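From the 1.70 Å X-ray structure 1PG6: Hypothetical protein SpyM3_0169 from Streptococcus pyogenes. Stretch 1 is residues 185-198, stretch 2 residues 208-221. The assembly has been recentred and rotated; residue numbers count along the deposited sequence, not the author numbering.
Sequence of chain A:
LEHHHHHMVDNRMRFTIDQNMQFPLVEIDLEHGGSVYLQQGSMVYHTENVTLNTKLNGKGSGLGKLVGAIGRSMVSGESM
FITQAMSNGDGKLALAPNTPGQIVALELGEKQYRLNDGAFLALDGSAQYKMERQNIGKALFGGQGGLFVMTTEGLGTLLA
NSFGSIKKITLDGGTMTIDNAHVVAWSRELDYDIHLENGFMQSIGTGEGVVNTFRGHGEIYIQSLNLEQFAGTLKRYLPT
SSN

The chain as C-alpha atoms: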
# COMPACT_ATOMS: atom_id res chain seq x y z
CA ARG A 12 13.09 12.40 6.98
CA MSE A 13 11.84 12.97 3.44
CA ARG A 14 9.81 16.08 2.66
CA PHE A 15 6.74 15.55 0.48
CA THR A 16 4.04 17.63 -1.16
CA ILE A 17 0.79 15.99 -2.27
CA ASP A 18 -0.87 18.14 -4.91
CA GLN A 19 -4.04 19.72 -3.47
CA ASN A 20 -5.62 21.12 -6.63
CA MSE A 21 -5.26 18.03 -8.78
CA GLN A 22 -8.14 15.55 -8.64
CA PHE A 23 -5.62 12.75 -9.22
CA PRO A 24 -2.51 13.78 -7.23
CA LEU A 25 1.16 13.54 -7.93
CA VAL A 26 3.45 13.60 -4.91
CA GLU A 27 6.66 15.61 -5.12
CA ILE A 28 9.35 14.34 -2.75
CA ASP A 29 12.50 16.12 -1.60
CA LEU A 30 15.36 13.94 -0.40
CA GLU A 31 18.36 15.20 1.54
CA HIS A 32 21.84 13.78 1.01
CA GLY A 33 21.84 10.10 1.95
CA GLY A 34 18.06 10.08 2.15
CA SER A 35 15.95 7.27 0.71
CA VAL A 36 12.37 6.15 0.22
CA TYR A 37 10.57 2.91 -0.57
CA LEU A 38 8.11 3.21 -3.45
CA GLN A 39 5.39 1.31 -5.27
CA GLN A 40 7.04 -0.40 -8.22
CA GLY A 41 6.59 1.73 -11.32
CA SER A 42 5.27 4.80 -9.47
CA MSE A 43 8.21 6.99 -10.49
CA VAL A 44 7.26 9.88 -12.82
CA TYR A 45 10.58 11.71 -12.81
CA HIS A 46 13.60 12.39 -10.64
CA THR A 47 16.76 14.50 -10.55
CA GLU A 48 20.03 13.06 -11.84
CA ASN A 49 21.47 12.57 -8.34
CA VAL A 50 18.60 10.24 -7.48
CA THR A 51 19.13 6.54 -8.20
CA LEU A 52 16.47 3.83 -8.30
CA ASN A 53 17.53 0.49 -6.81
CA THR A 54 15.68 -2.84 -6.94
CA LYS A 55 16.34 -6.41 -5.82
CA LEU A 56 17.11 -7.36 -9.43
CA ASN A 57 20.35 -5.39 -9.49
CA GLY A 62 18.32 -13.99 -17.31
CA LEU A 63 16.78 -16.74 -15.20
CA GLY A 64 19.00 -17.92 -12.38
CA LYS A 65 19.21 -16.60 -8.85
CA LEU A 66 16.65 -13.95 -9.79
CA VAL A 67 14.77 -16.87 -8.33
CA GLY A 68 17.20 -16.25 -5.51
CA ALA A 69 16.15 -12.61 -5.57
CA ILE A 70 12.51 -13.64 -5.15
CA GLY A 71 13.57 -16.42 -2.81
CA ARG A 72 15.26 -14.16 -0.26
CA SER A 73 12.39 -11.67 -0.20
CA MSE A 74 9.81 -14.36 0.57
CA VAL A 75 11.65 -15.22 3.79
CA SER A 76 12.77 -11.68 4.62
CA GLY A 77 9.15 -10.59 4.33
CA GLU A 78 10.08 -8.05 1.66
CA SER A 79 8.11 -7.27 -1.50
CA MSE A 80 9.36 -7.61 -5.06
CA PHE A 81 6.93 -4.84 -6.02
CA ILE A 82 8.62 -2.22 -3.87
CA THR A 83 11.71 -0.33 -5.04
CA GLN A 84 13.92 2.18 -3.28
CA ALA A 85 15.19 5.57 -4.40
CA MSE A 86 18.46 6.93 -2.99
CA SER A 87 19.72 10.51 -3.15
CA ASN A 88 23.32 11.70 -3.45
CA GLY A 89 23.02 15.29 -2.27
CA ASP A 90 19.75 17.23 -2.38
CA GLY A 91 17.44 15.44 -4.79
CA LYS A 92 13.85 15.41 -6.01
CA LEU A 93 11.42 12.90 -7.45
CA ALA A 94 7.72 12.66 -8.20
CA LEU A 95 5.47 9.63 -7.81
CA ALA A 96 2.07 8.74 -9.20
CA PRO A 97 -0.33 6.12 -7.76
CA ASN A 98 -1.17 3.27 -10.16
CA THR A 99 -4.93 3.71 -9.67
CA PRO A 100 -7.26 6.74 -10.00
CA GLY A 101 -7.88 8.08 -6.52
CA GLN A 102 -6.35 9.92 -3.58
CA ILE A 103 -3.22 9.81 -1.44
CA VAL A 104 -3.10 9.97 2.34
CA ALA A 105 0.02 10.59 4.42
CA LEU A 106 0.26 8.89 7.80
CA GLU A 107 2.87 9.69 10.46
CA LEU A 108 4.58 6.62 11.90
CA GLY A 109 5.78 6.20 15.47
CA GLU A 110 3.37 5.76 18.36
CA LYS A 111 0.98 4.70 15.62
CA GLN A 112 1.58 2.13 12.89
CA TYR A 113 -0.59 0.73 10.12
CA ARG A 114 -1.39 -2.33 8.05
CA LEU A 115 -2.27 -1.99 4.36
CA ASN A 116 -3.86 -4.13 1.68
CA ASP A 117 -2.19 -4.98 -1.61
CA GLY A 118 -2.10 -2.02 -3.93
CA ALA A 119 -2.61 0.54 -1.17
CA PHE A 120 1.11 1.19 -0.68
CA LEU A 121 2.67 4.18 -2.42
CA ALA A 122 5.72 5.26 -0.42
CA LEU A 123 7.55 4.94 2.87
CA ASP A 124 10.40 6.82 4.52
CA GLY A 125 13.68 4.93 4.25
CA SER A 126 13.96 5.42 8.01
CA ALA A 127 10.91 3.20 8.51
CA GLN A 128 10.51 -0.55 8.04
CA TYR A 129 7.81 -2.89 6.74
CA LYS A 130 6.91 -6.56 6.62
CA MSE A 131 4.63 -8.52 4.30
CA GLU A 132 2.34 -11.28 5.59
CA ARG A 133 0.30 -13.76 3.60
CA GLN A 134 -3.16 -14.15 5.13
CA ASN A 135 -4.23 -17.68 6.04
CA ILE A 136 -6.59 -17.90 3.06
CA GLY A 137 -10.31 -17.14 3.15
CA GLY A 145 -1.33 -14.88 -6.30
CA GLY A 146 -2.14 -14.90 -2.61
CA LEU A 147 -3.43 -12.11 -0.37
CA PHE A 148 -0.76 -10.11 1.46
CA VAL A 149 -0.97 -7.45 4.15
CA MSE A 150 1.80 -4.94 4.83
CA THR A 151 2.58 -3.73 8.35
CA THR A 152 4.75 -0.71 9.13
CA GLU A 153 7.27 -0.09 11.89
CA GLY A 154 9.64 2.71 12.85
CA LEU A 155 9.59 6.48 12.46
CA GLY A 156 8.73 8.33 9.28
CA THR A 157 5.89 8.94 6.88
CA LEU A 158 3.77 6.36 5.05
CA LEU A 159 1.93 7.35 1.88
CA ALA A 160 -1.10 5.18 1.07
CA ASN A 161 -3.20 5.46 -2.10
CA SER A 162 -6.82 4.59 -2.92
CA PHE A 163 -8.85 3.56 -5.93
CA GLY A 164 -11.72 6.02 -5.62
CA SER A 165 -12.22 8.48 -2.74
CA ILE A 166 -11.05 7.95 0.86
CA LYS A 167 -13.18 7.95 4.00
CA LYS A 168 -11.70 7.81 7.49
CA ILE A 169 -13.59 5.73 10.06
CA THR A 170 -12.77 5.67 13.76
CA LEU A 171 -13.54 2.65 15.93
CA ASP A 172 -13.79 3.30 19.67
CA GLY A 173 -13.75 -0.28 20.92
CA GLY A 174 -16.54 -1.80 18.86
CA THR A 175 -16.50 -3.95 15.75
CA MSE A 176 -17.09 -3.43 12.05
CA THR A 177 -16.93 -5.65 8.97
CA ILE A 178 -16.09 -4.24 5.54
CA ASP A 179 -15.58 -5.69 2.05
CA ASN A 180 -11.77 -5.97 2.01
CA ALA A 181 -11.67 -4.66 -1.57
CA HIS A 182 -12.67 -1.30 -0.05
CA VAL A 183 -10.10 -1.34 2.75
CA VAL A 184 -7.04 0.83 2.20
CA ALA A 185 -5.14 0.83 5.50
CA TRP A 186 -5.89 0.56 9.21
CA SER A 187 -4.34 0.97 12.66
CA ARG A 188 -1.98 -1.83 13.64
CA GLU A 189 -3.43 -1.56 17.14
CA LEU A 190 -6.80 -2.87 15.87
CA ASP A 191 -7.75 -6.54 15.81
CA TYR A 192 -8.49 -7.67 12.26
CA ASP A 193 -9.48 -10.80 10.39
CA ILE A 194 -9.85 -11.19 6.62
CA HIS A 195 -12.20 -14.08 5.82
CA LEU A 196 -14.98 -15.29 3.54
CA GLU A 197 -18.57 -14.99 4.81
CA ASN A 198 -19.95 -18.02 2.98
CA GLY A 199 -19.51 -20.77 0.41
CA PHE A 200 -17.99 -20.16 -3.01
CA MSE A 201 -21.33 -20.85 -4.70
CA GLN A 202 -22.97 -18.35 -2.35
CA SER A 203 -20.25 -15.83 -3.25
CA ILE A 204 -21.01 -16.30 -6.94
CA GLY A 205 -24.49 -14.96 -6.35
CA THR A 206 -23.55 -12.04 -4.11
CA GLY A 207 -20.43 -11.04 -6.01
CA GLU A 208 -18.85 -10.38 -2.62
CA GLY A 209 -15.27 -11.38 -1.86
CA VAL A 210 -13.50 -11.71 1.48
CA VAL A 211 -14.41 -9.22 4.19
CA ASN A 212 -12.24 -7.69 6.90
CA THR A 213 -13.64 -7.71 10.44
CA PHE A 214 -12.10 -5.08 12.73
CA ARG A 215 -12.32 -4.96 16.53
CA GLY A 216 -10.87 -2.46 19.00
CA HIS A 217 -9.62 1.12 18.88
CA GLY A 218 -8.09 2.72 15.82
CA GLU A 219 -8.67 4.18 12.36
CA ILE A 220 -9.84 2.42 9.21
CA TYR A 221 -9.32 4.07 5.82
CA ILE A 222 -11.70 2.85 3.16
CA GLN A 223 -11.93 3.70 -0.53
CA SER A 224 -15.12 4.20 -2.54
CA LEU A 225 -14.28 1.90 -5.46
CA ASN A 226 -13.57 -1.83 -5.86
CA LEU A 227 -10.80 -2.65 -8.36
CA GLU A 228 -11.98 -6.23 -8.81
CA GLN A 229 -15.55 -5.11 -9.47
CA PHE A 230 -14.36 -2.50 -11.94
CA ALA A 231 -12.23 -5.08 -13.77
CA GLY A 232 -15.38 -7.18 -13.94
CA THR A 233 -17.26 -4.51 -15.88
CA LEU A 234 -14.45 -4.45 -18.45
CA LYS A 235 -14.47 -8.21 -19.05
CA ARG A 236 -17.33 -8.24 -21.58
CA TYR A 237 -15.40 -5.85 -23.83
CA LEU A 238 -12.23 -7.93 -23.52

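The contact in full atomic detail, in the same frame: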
# COMPACT_ATOMS: atom_id res chain seq x y z
N ALA A 185 -6.12 1.02 4.43
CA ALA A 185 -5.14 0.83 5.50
C ALA A 185 -5.84 1.00 6.84
O ALA A 185 -6.90 1.61 6.92
CB ALA A 185 -4.03 1.87 5.36
N TRP A 186 -5.26 0.44 7.90
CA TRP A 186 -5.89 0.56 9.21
C TRP A 186 -4.86 0.47 10.33
O TRP A 186 -3.76 -0.02 10.13
CB TRP A 186 -6.97 -0.51 9.36
CG TRP A 186 -6.46 -1.93 9.37
CD1 TRP A 186 -6.17 -2.68 10.48
CD2 TRP A 186 -6.18 -2.76 8.24
NE1 TRP A 186 -5.73 -3.93 10.10
CE2 TRP A 186 -5.73 -4.01 8.74
CE3 TRP A 186 -6.28 -2.58 6.85
CZ2 TRP A 186 -5.37 -5.07 7.89
CZ3 TRP A 186 -5.92 -3.64 6.01
CH2 TRP A 186 -5.47 -4.86 6.54
N SER A 187 -5.24 0.97 11.50
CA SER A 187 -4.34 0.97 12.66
C SER A 187 -3.86 -0.43 13.02
O SER A 187 -4.64 -1.38 13.07
CB SER A 187 -5.05 1.59 13.87
OG SER A 187 -5.32 2.96 13.65
N ARG A 188 -2.56 -0.54 13.29
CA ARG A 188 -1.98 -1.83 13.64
C ARG A 188 -2.52 -2.29 14.99
O ARG A 188 -2.60 -3.48 15.27
CB ARG A 188 -0.46 -1.72 13.71
CG ARG A 188 0.23 -3.06 13.86
CD ARG A 188 1.71 -2.87 14.02
NE ARG A 188 2.03 -2.20 15.27
CZ ARG A 188 3.26 -1.85 15.64
NH1 ARG A 188 4.29 -2.12 14.84
NH2 ARG A 188 3.45 -1.23 16.80
N GLU A 189 -2.90 -1.32 15.81
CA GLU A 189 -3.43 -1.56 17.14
C GLU A 189 -4.80 -2.27 17.13
O GLU A 189 -5.22 -2.86 18.13
CB GLU A 189 -3.52 -0.21 17.88
CG GLU A 189 -4.00 0.94 16.96
CD GLU A 189 -2.94 2.02 16.69
OE1 GLU A 189 -1.85 1.72 16.12
OE2 GLU A 189 -3.23 3.20 17.03
N LEU A 190 -5.49 -2.22 16.00
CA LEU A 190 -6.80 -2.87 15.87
C LEU A 190 -6.67 -4.38 15.66
O LEU A 190 -5.64 -4.87 15.21
CB LEU A 190 -7.57 -2.29 14.68
CG LEU A 190 -8.23 -0.91 14.80
CD1 LEU A 190 -8.58 -0.37 13.42
CD2 LEU A 190 -9.48 -1.03 15.66
N ASP A 191 -7.73 -5.11 16.02
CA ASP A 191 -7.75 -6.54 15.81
C ASP A 191 -8.45 -6.71 14.47
O ASP A 191 -9.50 -6.11 14.24
CB ASP A 191 -8.55 -7.24 16.91
CG ASP A 191 -7.90 -7.11 18.27
OD1 ASP A 191 -7.88 -5.99 18.82
OD2 ASP A 191 -7.40 -8.13 18.79
N TYR A 192 -7.87 -7.49 13.57
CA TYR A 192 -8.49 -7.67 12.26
C TYR A 192 -8.47 -9.12 11.82
O TYR A 192 -7.65 -9.92 12.28
CB TYR A 192 -7.78 -6.81 11.22
CG TYR A 192 -6.58 -7.47 10.59
CD1 TYR A 192 -6.69 -8.18 9.40
CD2 TYR A 192 -5.32 -7.40 11.20
CE1 TYR A 192 -5.59 -8.79 8.82
CE2 TYR A 192 -4.21 -8.01 10.63
CZ TYR A 192 -4.35 -8.70 9.43
OH TYR A 192 -3.26 -9.28 8.84
N ASP A 193 -9.38 -9.46 10.91
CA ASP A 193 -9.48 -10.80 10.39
C ASP A 193 -10.13 -10.78 9.01
O ASP A 193 -11.30 -10.45 8.87
CB ASP A 193 -10.31 -11.68 11.32
CG ASP A 193 -10.51 -13.09 10.78
OD1 ASP A 193 -11.34 -13.83 11.35
OD2 ASP A 193 -9.83 -13.45 9.80
N ILE A 194 -9.35 -11.14 7.99
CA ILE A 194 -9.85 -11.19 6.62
C ILE A 194 -10.35 -12.62 6.41
O ILE A 194 -9.60 -13.58 6.59
CB ILE A 194 -8.74 -10.86 5.60
CG1 ILE A 194 -8.26 -9.43 5.83
CG2 ILE A 194 -9.26 -11.04 4.18
CD1 ILE A 194 -7.06 -9.02 4.98
N HIS A 195 -11.61 -12.76 6.01
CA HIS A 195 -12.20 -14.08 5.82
C HIS A 195 -13.38 -14.03 4.87
O HIS A 195 -13.88 -12.96 4.53
CB HIS A 195 -12.66 -14.61 7.17
CG HIS A 195 -13.69 -13.74 7.83
ND1 HIS A 195 -15.04 -13.87 7.59
CD2 HIS A 195 -13.56 -12.69 8.68
CE1 HIS A 195 -15.69 -12.93 8.25
NE2 HIS A 195 -14.82 -12.21 8.92
N LEU A 196 -13.84 -15.20 4.44
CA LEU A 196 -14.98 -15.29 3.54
C LEU A 196 -16.22 -15.50 4.41
O LEU A 196 -16.17 -16.22 5.40
CB LEU A 196 -14.80 -16.47 2.58
CG LEU A 196 -15.68 -16.49 1.33
CD1 LEU A 196 -15.41 -15.25 0.48
CD2 LEU A 196 -15.39 -17.75 0.52
N GLU A 197 -17.33 -14.87 4.04
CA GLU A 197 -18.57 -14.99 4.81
C GLU A 197 -19.41 -16.21 4.50
O GLU A 197 -20.29 -16.58 5.28
CB GLU A 197 -19.43 -13.74 4.64
CG GLU A 197 -18.89 -12.49 5.31
CD GLU A 197 -19.92 -11.38 5.38
OE1 GLU A 197 -19.58 -10.28 5.87
OE2 GLU A 197 -21.06 -11.60 4.94
N ASN A 198 -19.17 -16.85 3.35
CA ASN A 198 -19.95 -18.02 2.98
C ASN A 198 -19.30 -18.86 1.88
O ASN A 198 -18.19 -18.58 1.44
CB ASN A 198 -21.35 -17.59 2.54
CG ASN A 198 -21.33 -16.48 1.51
OD1 ASN A 198 -20.77 -16.64 0.42
ND2 ASN A 198 -21.93 -15.34 1.85
N GLU A 208 -19.64 -10.91 -3.73
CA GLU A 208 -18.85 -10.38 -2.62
C GLU A 208 -17.65 -11.27 -2.31
O GLU A 208 -17.79 -12.49 -2.16
CB GLU A 208 -19.71 -10.24 -1.36
CG GLU A 208 -20.75 -9.15 -1.41
CD GLU A 208 -20.15 -7.79 -1.68
OE1 GLU A 208 -19.07 -7.49 -1.13
OE2 GLU A 208 -20.76 -7.02 -2.43
N GLY A 209 -16.49 -10.65 -2.19
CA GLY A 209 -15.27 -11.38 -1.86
C GLY A 209 -15.04 -11.36 -0.37
O GLY A 209 -15.96 -11.06 0.39
N VAL A 210 -13.82 -11.68 0.06
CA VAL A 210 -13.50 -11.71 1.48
C VAL A 210 -13.75 -10.36 2.16
O VAL A 210 -13.60 -9.30 1.55
CB VAL A 210 -12.02 -12.09 1.73
CG1 VAL A 210 -11.76 -13.52 1.28
CG2 VAL A 210 -11.10 -11.12 1.00
N VAL A 211 -14.15 -10.42 3.42
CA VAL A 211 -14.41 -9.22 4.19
C VAL A 211 -13.34 -9.12 5.27
O VAL A 211 -12.65 -10.09 5.57
CB VAL A 211 -15.79 -9.25 4.86
CG1 VAL A 211 -16.88 -9.38 3.81
CG2 VAL A 211 -15.87 -10.41 5.85
N ASN A 212 -13.20 -7.93 5.84
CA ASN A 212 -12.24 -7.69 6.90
C ASN A 212 -13.04 -7.27 8.13
O ASN A 212 -13.77 -6.28 8.09
CB ASN A 212 -11.27 -6.57 6.50
CG ASN A 212 -9.99 -6.58 7.32
OD1 ASN A 212 -9.99 -6.94 8.50
ND2 ASN A 212 -8.89 -6.15 6.71
N THR A 213 -12.93 -8.04 9.21
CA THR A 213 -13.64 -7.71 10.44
C THR A 213 -12.65 -7.08 11.42
O THR A 213 -11.65 -7.70 11.79
CB THR A 213 -14.28 -8.96 11.09
OG1 THR A 213 -15.32 -9.46 10.24
CG2 THR A 213 -14.88 -8.60 12.45
N PHE A 214 -12.94 -5.84 11.81
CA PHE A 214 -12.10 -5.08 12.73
C PHE A 214 -12.71 -5.01 14.12
O PHE A 214 -13.93 -4.91 14.27
CB PHE A 214 -11.92 -3.65 12.22
CG PHE A 214 -11.35 -3.57 10.84
CD1 PHE A 214 -9.99 -3.72 10.62
CD2 PHE A 214 -12.18 -3.36 9.74
CE1 PHE A 214 -9.45 -3.66 9.33
CE2 PHE A 214 -11.66 -3.30 8.45
CZ PHE A 214 -10.29 -3.45 8.25
N ARG A 215 -11.86 -5.05 15.14
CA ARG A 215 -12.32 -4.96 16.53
C ARG A 215 -11.30 -4.17 17.35
O ARG A 215 -10.10 -4.41 17.24
CB ARG A 215 -12.47 -6.36 17.13
CG ARG A 215 -13.34 -7.30 16.31
CD ARG A 215 -13.45 -8.67 16.96
NE ARG A 215 -14.34 -9.55 16.20
CZ ARG A 215 -14.79 -10.72 16.64
NH1 ARG A 215 -14.44 -11.17 17.84
NH2 ARG A 215 -15.59 -11.45 15.88
N GLY A 216 -11.78 -3.24 18.17
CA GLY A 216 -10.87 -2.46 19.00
C GLY A 216 -10.90 -0.96 18.78
O GLY A 216 -11.91 -0.39 18.38
N HIS A 217 -9.76 -0.32 19.05
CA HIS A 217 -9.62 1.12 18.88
C HIS A 217 -8.62 1.44 17.79
O HIS A 217 -7.52 0.87 17.75
CB HIS A 217 -9.14 1.77 20.19
CG HIS A 217 -10.09 1.59 21.34
ND1 HIS A 217 -10.27 0.38 21.97
CD2 HIS A 217 -10.90 2.47 21.97
CE1 HIS A 217 -11.15 0.52 22.94
NE2 HIS A 217 -11.55 1.78 22.96
N GLY A 218 -8.98 2.35 16.90
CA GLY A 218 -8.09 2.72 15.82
C GLY A 218 -8.82 3.28 14.61
O GLY A 218 -10.05 3.38 14.61
N GLU A 219 -8.07 3.64 13.57
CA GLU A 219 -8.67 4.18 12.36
C GLU A 219 -8.68 3.18 11.22
O GLU A 219 -7.80 2.32 11.11
CB GLU A 219 -7.93 5.45 11.91
CG GLU A 219 -8.03 6.62 12.87
CD GLU A 219 -7.30 6.38 14.18
OE1 GLU A 219 -6.10 6.05 14.13
OE2 GLU A 219 -7.94 6.53 15.24
N ILE A 220 -9.70 3.28 10.37
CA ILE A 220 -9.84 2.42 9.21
C ILE A 220 -10.04 3.35 8.02
O ILE A 220 -10.93 4.19 8.04
CB ILE A 220 -11.08 1.51 9.32
CG1 ILE A 220 -10.94 0.58 10.53
CG2 ILE A 220 -11.26 0.71 8.05
CD1 ILE A 220 -12.24 -0.09 10.91
N TYR A 221 -9.19 3.24 7.01
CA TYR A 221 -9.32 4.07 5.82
C TYR A 221 -9.91 3.22 4.72
O TYR A 221 -9.34 2.20 4.35
CB TYR A 221 -7.97 4.63 5.39
CG TYR A 221 -7.41 5.62 6.36
CD1 TYR A 221 -7.71 6.98 6.26
CD2 TYR A 221 -6.64 5.20 7.45
CE1 TYR A 221 -7.26 7.90 7.21
CE2 TYR A 221 -6.19 6.11 8.40
CZ TYR A 221 -6.50 7.44 8.28
OH TYR A 221 -6.06 8.33 9.25
O HOH W 1 -7.81 -2.27 19.71
O HOH W 2 -5.51 2.80 19.05
O HOH W 3 -17.76 -12.62 1.76

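The two stretches pair as antiparallel strands in two blocks, one around Tyr192 and Phe214, the other around Trp186 and Ile220, separated by a type I turn from Ser187 to Leu190 on one side and a corner at 216-218 on the other. Before the first block, Gly209 O accepts a hydrogen bond from a water that in turn accepts one from Glu197 N, so the diverging backbones remain linked through solvent. Val210 then packs its CG2 against Ile194 CG2 at 3.7 Å.

Regular pairing begins at Val211, whose N donates to His195 O (2.8 Å) while its O accepts from His195 N (2.9 Å). On the same face of the sheet, Val211 CG2 lies over the His195 ring, 3.8 Å from its centroid, in a CH-pi contact. The edge of that imidazole is directed at the next residue on this face: His195 NE2 and Thr213 OG1 are hydrogen-bonded at 3.1 Å, so the ring uses its face for one neighbour and its edge for the other.

Asn212 points to the opposite face, where its ND2 lies 3.5 Å from Ile194 CG1 and 3.7 Å from Trp186 CH2, over the indole. Thr213 N donates to Asp193 O (2.9 Å); the return bond from Asp193 N to Thr213 O (3.0 Å) is weak, its angle being only 127°.

Phe214 forms a non-hydrogen-bonded pair with Tyr192, and its CD1 is 3.8 Å from Tyr192 CB. Its ring also reaches Trp186, in the other strand segment of the first stretch, turning an edge toward the indole face; the centroids of the Phe214 ring and the five-membered ring are 4.8 Å apart and the planes meet at 64°. Arg215 and Asp191 exchange short bonds, Arg215 N to Asp191 O (2.7 Å) and Asp191 N to Arg215 O (2.8 Å).

At the corner, Leu190 CD2 rests against the backbone, 3.4 Å from both Gly216 C and His217 C. His217 is tied to Glu189 by two waters, one joining His217 N to Glu189 O and the other joining His217 O to Glu189 OE2. Gly218 has no room for a side chain: a CB would lie 2.7 Å from both Leu190 CG and Ser187 CB.

Beyond the corner, Glu219 N donates to the side-chain oxygen Ser187 OG (2.8 Å), and Glu219 O accepts from Ser187 N (2.9 Å). Ile220 CG1 packs 3.9 Å from Leu190 CD1, and Tyr221 N donates to Ala185 O (2.8 Å), with only a weak return bond from Ala185 N to Tyr221 O (3.4 Å).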